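Local coordinates for protein monomethylamine methyltransferase mtmB1 (Methanosarcina barkeri, PDB 1TV3) that catalyses transfer of the methyl group of monomethylamine to the corrinoid cofactor of its partner protein MtmC, a step in methanogenesis from methylamine, at residues V111-R116 with R361-G366; K151-I156 with P197-K202; I255-Q260 with A291-D296. All blocks are in the same frame, centred on the assembly; numbering follows the deposited sequence.

Contact 1. Residues V111-R116 with R361-G366. With BG4 (5-(hydroxy-methyl-amino)-3-methyl-pyrrolidine-2-carboxylic acid), chain B.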
loop_
_atom_site.group_PDB
_atom_site.type_symbol
_atom_site.label_atom_id
_atom_site.label_comp_id
_atom_site.label_asym_id
_atom_site.label_seq_id
_atom_site.Cartn_x
_atom_site.Cartn_y
_atom_site.Cartn_z
ATOM N N VAL A 111 14.563 -12.702 5.474
ATOM C CA VAL A 111 15.141 -13.838 6.181
ATOM C C VAL A 111 14.462 -14.008 7.529
ATOM O O VAL A 111 14.021 -13.032 8.142
ATOM C CB VAL A 111 16.661 -13.672 6.423
ATOM C CG1 VAL A 111 17.395 -13.663 5.100
ATOM C CG2 VAL A 111 16.940 -12.389 7.198
ATOM N N ASN A 112 14.368 -15.252 7.985
ATOM C CA ASN A 112 13.756 -15.534 9.270
ATOM C C ASN A 112 14.823 -15.609 10.347
ATOM O O ASN A 112 15.872 -16.223 10.150
ATOM C CB ASN A 112 13.004 -16.864 9.234
ATOM C CG ASN A 112 11.872 -16.864 8.233
ATOM O OD1 ASN A 112 12.041 -17.271 7.082
ATOM N ND2 ASN A 112 10.707 -16.394 8.664
ATOM N N VAL A 113 14.559 -14.972 11.480
ATOM C CA VAL A 113 15.497 -15.010 12.590
ATOM C C VAL A 113 14.849 -15.859 13.672
ATOM O O VAL A 113 13.827 -15.475 14.239
ATOM C CB VAL A 113 15.782 -13.602 13.157
ATOM C CG1 VAL A 113 16.780 -13.702 14.312
ATOM C CG2 VAL A 113 16.327 -12.701 12.060
ATOM N N ARG A 114 15.439 -17.019 13.936
ATOM C CA ARG A 114 14.921 -17.932 14.943
ATOM C C ARG A 114 16.024 -18.291 15.932
ATOM O O ARG A 114 17.210 -18.199 15.615
ATOM C CB ARG A 114 14.355 -19.191 14.273
ATOM C CG ARG A 114 13.227 -18.891 13.280
ATOM C CD ARG A 114 12.480 -20.153 12.862
ATOM N NE ARG A 114 11.362 -19.866 11.960
ATOM C CZ ARG A 114 11.407 -20.005 10.637
ATOM N NH1 ARG A 114 12.517 -20.433 10.050
ATOM N NH2 ARG A 114 10.342 -19.717 9.902
ATOM N N LYS A 115 15.625 -18.700 17.131
ATOM C CA LYS A 115 16.581 -19.032 18.176
ATOM C C LYS A 115 17.591 -20.117 17.821
ATOM O O LYS A 115 17.271 -21.080 17.122
ATOM C CB LYS A 115 15.843 -19.446 19.453
ATOM C CG LYS A 115 16.790 -19.768 20.594
ATOM C CD LYS A 115 16.078 -20.200 21.858
ATOM C CE LYS A 115 17.095 -20.550 22.946
ATOM N NZ LYS A 115 16.430 -20.894 24.230
ATOM N N ARG A 116 18.817 -19.941 18.307
ATOM C CA ARG A 116 19.885 -20.915 18.104
ATOM C C ARG A 116 20.372 -21.324 19.490
ATOM O O ARG A 116 20.427 -20.506 20.410
ATOM C CB ARG A 116 21.066 -20.318 17.323
ATOM C CG ARG A 116 20.811 -20.104 15.839
ATOM C CD ARG A 116 22.073 -19.646 15.106
ATOM N NE ARG A 116 23.080 -20.705 15.002
ATOM C CZ ARG A 116 24.184 -20.777 15.743
ATOM N NH1 ARG A 116 24.443 -19.841 16.657
ATOM N NH2 ARG A 116 25.031 -21.789 15.576
ATOM N N ARG A 361 24.717 -17.431 19.211
ATOM C CA ARG A 361 24.210 -16.141 18.729
ATOM C C ARG A 361 23.309 -16.360 17.514
ATOM O O ARG A 361 23.582 -17.228 16.683
ATOM C CB ARG A 361 25.361 -15.216 18.320
ATOM C CG ARG A 361 26.270 -14.779 19.452
ATOM C CD ARG A 361 25.580 -13.810 20.399
ATOM N NE ARG A 361 26.458 -13.463 21.512
ATOM C CZ ARG A 361 26.125 -12.650 22.509
ATOM N NH1 ARG A 361 24.925 -12.084 22.540
ATOM N NH2 ARG A 361 26.993 -12.412 23.483
ATOM N N GLU A 362 22.240 -15.576 17.408
ATOM C CA GLU A 362 21.330 -15.697 16.273
ATOM C C GLU A 362 21.785 -14.814 15.116
ATOM O O GLU A 362 21.509 -15.111 13.952
ATOM C CB GLU A 362 19.902 -15.286 16.655
ATOM C CG GLU A 362 19.111 -16.307 17.455
ATOM C CD GLU A 362 19.566 -16.423 18.896
ATOM O OE1 GLU A 362 19.984 -15.397 19.478
ATOM O OE2 GLU A 362 19.484 -17.540 19.450
ATOM N N ILE A 363 22.489 -13.733 15.445
ATOM C CA ILE A 363 22.950 -12.784 14.437
ATOM C C ILE A 363 24.397 -12.340 14.632
ATOM O O ILE A 363 24.822 -12.041 15.745
ATOM C CB ILE A 363 22.057 -11.518 14.448
ATOM C CG1 ILE A 363 20.604 -11.901 14.142
ATOM C CG2 ILE A 363 22.574 -10.493 13.444
ATOM C CD1 ILE A 363 19.613 -10.757 14.329
ATOM N N LEU A 364 25.150 -12.311 13.539
ATOM C CA LEU A 364 26.537 -11.857 13.573
ATOM C C LEU A 364 26.520 -10.528 12.822
ATOM O O LEU A 364 26.141 -10.484 11.652
ATOM C CB LEU A 364 27.451 -12.847 12.851
ATOM C CG LEU A 364 27.314 -14.325 13.224
ATOM C CD1 LEU A 364 28.417 -15.110 12.529
ATOM C CD2 LEU A 364 27.396 -14.502 14.738
ATOM N N SER A 365 26.924 -9.452 13.488
ATOM C CA SER A 365 26.905 -8.131 12.868
ATOM C C SER A 365 28.315 -7.540 12.761
ATOM O O SER A 365 28.881 -7.076 13.758
ATOM C CB SER A 365 25.997 -7.210 13.691
ATOM O OG SER A 365 25.624 -6.051 12.971
ATOM N N GLY A 366 28.875 -7.564 11.551
ATOM C CA GLY A 366 30.215 -7.045 11.330
ATOM C C GLY A 366 30.455 -6.667 9.877
ATOM O O GLY A 366 29.554 -6.819 9.050
HETATM C C1 BG4 B . 25.687 -2.830 14.834
HETATM C C2 BG4 B . 26.627 -1.972 15.676
HETATM C C3 BG4 B . 27.340 -0.917 14.841
HETATM C C4 BG4 B . 26.516 0.364 15.041
HETATM C C5 BG4 B . 25.911 0.274 16.442
HETATM C C6 BG4 B . 28.676 -0.821 15.384
HETATM N N1 BG4 B . 25.908 -1.207 16.792
HETATM O O1 BG4 B . 26.104 -3.899 14.358
HETATM N N2 BG4 B . 24.555 0.753 16.439
HETATM O O2 BG4 B . 23.476 0.023 15.766
HETATM C C7 BG4 B . 24.122 0.975 17.811
HETATM O O HOH W 1 19.115 -17.409 13.634
#

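Contact 2. Residues K151-I156 with P197-K202. With BG4 (5-(hydroxy-methyl-amino)-3-methyl-pyrrolidine-2-carboxylic acid), chain B.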
loop_
_atom_site.group_PDB
_atom_site.type_symbol
_atom_site.label_atom_id
_atom_site.label_comp_id
_atom_site.label_asym_id
_atom_site.label_seq_id
_atom_site.Cartn_x
_atom_site.Cartn_y
_atom_site.Cartn_z
ATOM N N LYS A 151 26.792 -13.417 -1.260
ATOM C CA LYS A 151 25.689 -14.303 -0.907
ATOM C C LYS A 151 25.745 -14.703 0.564
ATOM O O LYS A 151 24.735 -15.115 1.135
ATOM C CB LYS A 151 25.692 -15.556 -1.788
ATOM C CG LYS A 151 25.169 -15.316 -3.199
ATOM C CD LYS A 151 24.888 -16.630 -3.915
ATOM C CE LYS A 151 24.190 -16.396 -5.250
ATOM N NZ LYS A 151 23.778 -17.681 -5.883
ATOM N N GLU A 152 26.921 -14.580 1.176
ATOM C CA GLU A 152 27.098 -14.908 2.592
ATOM C C GLU A 152 26.274 -13.975 3.477
ATOM O O GLU A 152 25.825 -14.362 4.554
ATOM C CB GLU A 152 28.570 -14.774 2.999
ATOM C CG GLU A 152 29.471 -15.941 2.625
ATOM C CD GLU A 152 29.090 -17.225 3.341
ATOM O OE1 GLU A 152 28.717 -17.156 4.535
ATOM O OE2 GLU A 152 29.177 -18.305 2.716
ATOM N N VAL A 153 26.090 -12.741 3.015
ATOM C CA VAL A 153 25.361 -11.723 3.766
ATOM C C VAL A 153 23.841 -11.808 3.621
ATOM O O VAL A 153 23.318 -11.888 2.511
ATOM C CB VAL A 153 25.833 -10.317 3.348
ATOM C CG1 VAL A 153 25.101 -9.253 4.156
ATOM C CG2 VAL A 153 27.341 -10.202 3.553
ATOM N N ASP A 154 23.148 -11.778 4.759
ATOM C CA ASP A 154 21.689 -11.858 4.807
ATOM C C ASP A 154 21.044 -10.483 4.950
ATOM O O ASP A 154 20.051 -10.181 4.288
ATOM C CB ASP A 154 21.250 -12.729 5.985
ATOM C CG ASP A 154 21.687 -14.169 5.841
ATOM O OD1 ASP A 154 21.316 -14.793 4.823
ATOM O OD2 ASP A 154 22.397 -14.673 6.745
ATOM N N THR A 155 21.604 -9.665 5.839
ATOM C CA THR A 155 21.106 -8.319 6.084
ATOM C C THR A 155 22.291 -7.362 6.151
ATOM O O THR A 155 23.445 -7.793 6.214
ATOM C CB THR A 155 20.320 -8.234 7.411
ATOM O OG1 THR A 155 21.205 -8.495 8.508
ATOM C CG2 THR A 155 19.179 -9.257 7.427
ATOM N N ILE A 156 22.004 -6.064 6.138
ATOM C CA ILE A 156 23.048 -5.050 6.173
ATOM C C ILE A 156 23.091 -4.267 7.486
ATOM O O ILE A 156 22.046 -3.946 8.054
ATOM C CB ILE A 156 22.841 -3.993 5.047
ATOM C CG1 ILE A 156 22.775 -4.665 3.666
ATOM C CG2 ILE A 156 23.949 -2.946 5.109
ATOM C CD1 ILE A 156 24.066 -5.337 3.223
ATOM N N PRO A 197 16.759 -6.007 -3.572
ATOM C CA PRO A 197 16.034 -4.814 -3.121
ATOM C C PRO A 197 15.419 -4.900 -1.726
ATOM O O PRO A 197 15.279 -3.883 -1.046
ATOM C CB PRO A 197 14.948 -4.638 -4.188
ATOM C CG PRO A 197 15.493 -5.356 -5.386
ATOM C CD PRO A 197 16.124 -6.571 -4.775
ATOM N N GLY A 198 15.056 -6.108 -1.307
ATOM C CA GLY A 198 14.414 -6.274 -0.017
ATOM C C GLY A 198 15.261 -6.622 1.191
ATOM O O GLY A 198 14.706 -6.988 2.230
ATOM N N MET A 199 16.584 -6.521 1.082
ATOM C CA MET A 199 17.441 -6.832 2.219
ATOM C C MET A 199 17.124 -5.924 3.406
ATOM O O MET A 199 16.925 -4.716 3.248
ATOM C CB MET A 199 18.921 -6.667 1.855
ATOM C CG MET A 199 19.475 -7.728 0.922
ATOM S SD MET A 199 21.257 -7.522 0.664
ATOM C CE MET A 199 21.902 -8.221 2.206
ATOM N N GLY A 200 17.070 -6.508 4.595
ATOM C CA GLY A 200 16.811 -5.713 5.781
ATOM C C GLY A 200 18.099 -5.030 6.218
ATOM O O GLY A 200 19.195 -5.495 5.895
ATOM N N VAL A 201 17.976 -3.920 6.935
ATOM C CA VAL A 201 19.151 -3.206 7.415
ATOM C C VAL A 201 19.076 -3.021 8.929
ATOM O O VAL A 201 18.111 -3.442 9.580
ATOM C CB VAL A 201 19.281 -1.809 6.758
ATOM C CG1 VAL A 201 19.257 -1.938 5.236
ATOM C CG2 VAL A 201 18.166 -0.892 7.248
ATOM N N LYS A 202 20.108 -2.397 9.480
ATOM C CA LYS A 202 20.165 -2.122 10.905
ATOM C C LYS A 202 20.748 -0.727 11.065
ATOM O O LYS A 202 21.828 -0.434 10.555
ATOM C CB LYS A 202 21.035 -3.158 11.631
ATOM C CG LYS A 202 20.965 -3.050 13.151
ATOM C CD LYS A 202 22.114 -2.234 13.740
ATOM C CE LYS A 202 23.333 -3.126 14.007
ATOM N NZ LYS A 202 24.408 -2.442 14.788
HETATM C C1 BG4 B . 25.687 -2.830 14.834
HETATM C C2 BG4 B . 26.627 -1.972 15.676
HETATM C C3 BG4 B . 27.340 -0.917 14.841
HETATM C C4 BG4 B . 26.516 0.364 15.041
HETATM C C5 BG4 B . 25.911 0.274 16.442
HETATM C C6 BG4 B . 28.676 -0.821 15.384
HETATM N N1 BG4 B . 25.908 -1.207 16.792
HETATM O O1 BG4 B . 26.104 -3.899 14.358
HETATM N N2 BG4 B . 24.555 0.753 16.439
HETATM O O2 BG4 B . 23.476 0.023 15.766
HETATM C C7 BG4 B . 24.122 0.975 17.811
HETATM O O HOH W 2 17.278 -9.437 4.463
#

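Contact 3. Residues I255-Q260 with A291-D296. With BG4 (5-(hydroxy-methyl-amino)-3-methyl-pyrrolidine-2-carboxylic acid), chain B.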
loop_
_atom_site.group_PDB
_atom_site.type_symbol
_atom_site.label_atom_id
_atom_site.label_comp_id
_atom_site.label_asym_id
_atom_site.label_seq_id
_atom_site.Cartn_x
_atom_site.Cartn_y
_atom_site.Cartn_z
ATOM N N ILE A 255 10.940 -3.399 14.604
ATOM C CA ILE A 255 11.735 -4.445 15.240
ATOM C C ILE A 255 12.801 -3.650 15.999
ATOM O O ILE A 255 13.477 -2.798 15.415
ATOM C CB ILE A 255 12.431 -5.358 14.199
ATOM C CG1 ILE A 255 11.393 -6.219 13.473
ATOM C CG2 ILE A 255 13.479 -6.230 14.880
ATOM C CD1 ILE A 255 10.556 -7.075 14.392
ATOM N N ILE A 256 12.951 -3.924 17.289
ATOM C CA ILE A 256 13.907 -3.192 18.112
ATOM C C ILE A 256 15.165 -3.962 18.497
ATOM O O ILE A 256 15.093 -5.072 19.027
ATOM C CB ILE A 256 13.230 -2.695 19.419
ATOM C CG1 ILE A 256 12.095 -1.723 19.079
ATOM C CG2 ILE A 256 14.267 -2.034 20.335
ATOM C CD1 ILE A 256 11.342 -1.192 20.298
ATOM N N MET A 257 16.320 -3.363 18.225
ATOM C CA MET A 257 17.590 -3.974 18.586
ATOM C C MET A 257 18.248 -3.134 19.671
ATOM O O MET A 257 18.671 -2.002 19.424
ATOM C CB MET A 257 18.554 -4.055 17.399
ATOM C CG MET A 257 19.903 -4.654 17.812
ATOM S SD MET A 257 21.298 -4.220 16.756
ATOM C CE MET A 257 21.655 -2.573 17.363
ATOM N N ASP A 258 18.323 -3.691 20.874
ATOM C CA ASP A 258 18.950 -3.010 21.995
ATOM C C ASP A 258 20.403 -3.466 22.037
ATOM O O ASP A 258 20.682 -4.661 21.975
ATOM C CB ASP A 258 18.249 -3.398 23.296
ATOM C CG ASP A 258 19.013 -2.949 24.528
ATOM O OD1 ASP A 258 18.627 -1.927 25.136
ATOM O OD2 ASP A 258 20.004 -3.623 24.879
ATOM N N GLU A 259 21.328 -2.517 22.130
ATOM C CA GLU A 259 22.748 -2.854 22.189
ATOM C C GLU A 259 23.386 -2.445 23.518
ATOM O O GLU A 259 22.912 -1.533 24.198
ATOM C CB GLU A 259 23.525 -2.150 21.070
ATOM C CG GLU A 259 24.568 -1.190 21.631
ATOM C CD GLU A 259 25.543 -0.674 20.612
ATOM O OE1 GLU A 259 26.196 -1.495 19.935
ATOM O OE2 GLU A 259 25.664 0.562 20.500
ATOM N N GLN A 260 24.478 -3.122 23.864
ATOM C CA GLN A 260 25.251 -2.814 25.062
ATOM C C GLN A 260 26.611 -3.471 24.884
ATOM O O GLN A 260 26.702 -4.654 24.551
ATOM C CB GLN A 260 24.565 -3.331 26.331
ATOM C CG GLN A 260 24.918 -2.526 27.592
ATOM C CD GLN A 260 26.270 -2.896 28.202
ATOM O OE1 GLN A 260 27.001 -2.030 28.695
ATOM N NE2 GLN A 260 26.595 -4.184 28.190
ATOM N N ALA A 291 13.120 -4.678 23.653
ATOM C CA ALA A 291 13.864 -5.178 22.504
ATOM C C ALA A 291 13.346 -6.468 21.873
ATOM O O ALA A 291 12.848 -7.366 22.564
ATOM C CB ALA A 291 15.320 -5.362 22.892
ATOM N N SER A 292 13.471 -6.546 20.549
ATOM C CA SER A 292 13.090 -7.740 19.802
ATOM C C SER A 292 14.298 -8.667 19.938
ATOM O O SER A 292 14.154 -9.884 20.039
ATOM C CB SER A 292 12.845 -7.405 18.328
ATOM O OG SER A 292 11.717 -6.560 18.183
ATOM N N TRP A 293 15.489 -8.069 19.930
ATOM C CA TRP A 293 16.738 -8.809 20.106
ATOM C C TRP A 293 17.813 -7.892 20.679
ATOM O O TRP A 293 17.715 -6.668 20.574
ATOM C CB TRP A 293 17.220 -9.456 18.796
ATOM C CG TRP A 293 17.607 -8.527 17.676
ATOM C CD1 TRP A 293 16.764 -7.854 16.836
ATOM C CD2 TRP A 293 18.938 -8.273 17.196
ATOM N NE1 TRP A 293 17.484 -7.209 15.856
ATOM C CE2 TRP A 293 18.820 -7.449 16.053
ATOM C CE3 TRP A 293 20.217 -8.668 17.619
ATOM C CZ2 TRP A 293 19.936 -7.010 15.323
ATOM C CZ3 TRP A 293 21.329 -8.234 16.894
ATOM C CH2 TRP A 293 21.177 -7.413 15.755
ATOM N N HIS A 294 18.831 -8.489 21.297
ATOM C CA HIS A 294 19.908 -7.727 21.924
ATOM C C HIS A 294 21.263 -7.929 21.259
ATOM O O HIS A 294 21.687 -9.058 21.026
ATOM C CB HIS A 294 20.025 -8.108 23.407
ATOM C CG HIS A 294 21.147 -7.421 24.128
ATOM N ND1 HIS A 294 21.117 -6.080 24.448
ATOM C CD2 HIS A 294 22.340 -7.887 24.572
ATOM C CE1 HIS A 294 22.243 -5.750 25.059
ATOM N NE2 HIS A 294 23.001 -6.828 25.146
ATOM N N LEU A 295 21.941 -6.823 20.970
ATOM C CA LEU A 295 23.261 -6.871 20.355
ATOM C C LEU A 295 24.332 -6.667 21.434
ATOM O O LEU A 295 24.352 -5.638 22.113
ATOM C CB LEU A 295 23.394 -5.772 19.300
ATOM C CG LEU A 295 24.765 -5.712 18.614
ATOM C CD1 LEU A 295 24.959 -6.931 17.716
ATOM C CD2 LEU A 295 24.867 -4.437 17.805
ATOM N N ASP A 296 25.218 -7.647 21.585
ATOM C CA ASP A 296 26.296 -7.577 22.574
ATOM C C ASP A 296 27.538 -6.984 21.899
ATOM O O ASP A 296 27.492 -6.586 20.729
ATOM C CB ASP A 296 26.603 -8.986 23.101
ATOM C CG ASP A 296 27.464 -8.983 24.363
ATOM O OD1 ASP A 296 27.953 -7.914 24.782
ATOM O OD2 ASP A 296 27.654 -10.075 24.938
HETATM C C1 BG4 B . 25.687 -2.830 14.834
HETATM C C2 BG4 B . 26.627 -1.972 15.676
HETATM C C3 BG4 B . 27.340 -0.917 14.841
HETATM C C4 BG4 B . 26.516 0.364 15.041
HETATM C C5 BG4 B . 25.911 0.274 16.442
HETATM C C6 BG4 B . 28.676 -0.821 15.384
HETATM N N1 BG4 B . 25.908 -1.207 16.792
HETATM O O1 BG4 B . 26.104 -3.899 14.358
HETATM N N2 BG4 B . 24.555 0.753 16.439
HETATM O O2 BG4 B . 23.476 0.023 15.766
HETATM C C7 BG4 B . 24.122 0.975 17.811
HETATM O O HOH W 3 25.593 -6.760 26.115
#

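Contact 1. Residues V111-R116 with R361-G366
Glu-362 lays its side chain across the backbone of residues 114-116, with CG 3.3 Å from Arg-114 O and its carboxylate reaching the amide of Arg-116. The chain folds back at its second torsion (chi2 73°), which carries OE2 to Arg-116 N. The Arg-116 N to Glu-362 OE2 bond is 2.7 Å long and nearly straight, 169° at the hydrogen, and OE2 receives it through its anti lone pair. The other oxygen, OE1, takes the backbone N-H of Ser-330, so the two carboxylate oxygens are held by separate amides. Arg-116 donates a second time, through its side chain: this bends at its third torsion and brings NH1 to 2.8 Å from Arg-361 O, a partner tilted 20° out of the guanidinium plane. NH1 also binds Thr-357 O, while NE binds Ala-122 O. Val-113 CG1 meets Ile-363 CD1 at 4.1 Å, and both side chains also touch Ile-125 of strand 125-128. A water donates to Arg-114 O and, weakly, to Glu-362 O. Further along the strand, Ser-365 OG hydrogen-bonds to O1 of the bound BG4 at 2.6 Å. The contact thus ties the hairpin strand 111-114 to the start of barrel strand 363-366 without strand pairing. Its chemistry implies a buried carboxylate satisfied by main-chain N-H groups, which would probably favour its ionised form.

Contact 2. Residues K151-I156 with P197-K202
Met-199 reaches from its loop toward residues 153-156, and its end is what touches them. CB and CG lead away from the backbone with CG anti to the carbonyl carbon (chi1 -72°), and neither comes within 4.2 Å of the opposite segment. SD then serves as the bend, chi3 being 78°, and it turns the methyl into the other segment. There Met-199 CE lies 3.4 Å from Asp-154 O. Val-153 CG1 is 3.9 Å from Met-199 CE. Ile-156 CD1 approaches Met-199 CE to 3.7 Å, so one methyl group meets a carbonyl and two aliphatic branches. Beside this apolar patch the backbones join: Ile-156 N donates to Gly-200 O over 2.9 Å, at 171° and in the carbonyl plane. A water also bridges the segments, donating to Asp-154 O and accepting from Gly-200 N. Val-201 adds a CA-H...O contact to Ile-156 O and sets CG1 4.1 Å from Ile-156 CB. Lys-202 ends the segment in a covalent bond, NZ to C1 of BG4 at 1.3 Å; together they correspond to pyrrolysine carrying a hydroxy-methyl-amino substituent on its ring, consistent with an adduct. NZ also donates to O2 of BG4. The contact joins the two strands of a beta-alpha-beta unit, 155-161 and 201-203, whose connecting helix 174-193 packs Ile-187 and Cys-191 on Ile-156, while helix 140-148 brings Ala-148 to Met-199 and strand 125-128 flanks the first segment.

Contact 3. Residues I255-Q260 with A291-D296
Ala-291 opens the second segment with CB 3.5 Å from Asp-258 CB. Ser-292 follows, and its N and OG both engage Ile-256: N donates to Ile-256 O, and OG accepts from Ile-256 N at 3.0 Å. Ser-292 OG also hydrogen-bonds Gln-99 OE1. Trp-293 N donates to the same Ile-256 carbonyl, which therefore holds two N-H groups. With chi1 at 65°, the indole swings between its own backbone N and carbonyl carbon and presents a face to Met-257. Met-257 CG stands over the Trp-293 six-membered ring, 3.5 Å from its centroid and 14° off the normal, a CH-pi contact; Met-257 SD lies obliquely to the ring, a Met-aromatic contact, 3.3 Å from Trp-293 CH2. Next, His-294 turns its ring to the other side of the sheet, where ND1 donates to the anti lone pair of Asp-258 OD2 over 2.7 Å, a His-carboxylate bond bent to 131°. The carboxylate lies nearly coplanar with the ring, and Gln-232 also binds OD2. Leu-295 N donates to Asp-258 O and its carbonyl accepts from Gln-260 N, while CB packs 3.6 Å from Met-257 SD. Leu-295 CD2 is 3.5 Å from BG4 C1, and Glu-259 OE1 accepts from BG4 N1 at 3.2 Å; Gln-333 NE2 also binds OE1, and Ser-231 OG binds OE2. These are adjacent parallel strands, 255-259 and 293-300, of the TIM-barrel-like sheet; strand 227-231 pairs with the first, and helix 271-288 lies against Asp-258 and His-294.

All three contacts are buried and reach the same curled parallel sheet, and each touches BG4, which meets a hydroxyl in contact 1, a covalent bond in contact 2, and a carboxylate with apolar side chains in contact 3. Contact 3 is a regularly paired parallel strand couple near the chain centre, whereas contact 2 is a beginning of pairing, with one firm bond and a methionine methyl, and contact 1 joins a hairpin to the barrel by polar side-chain bonds. Contacts 1 and 3 are linked by the Arg-361 to Asp-296 salt bridge. Lys-202 CE packs on Met-257 SD at 3.6 Å, bringing contacts 2 and 3 together although their centres lie about 17 Å apart.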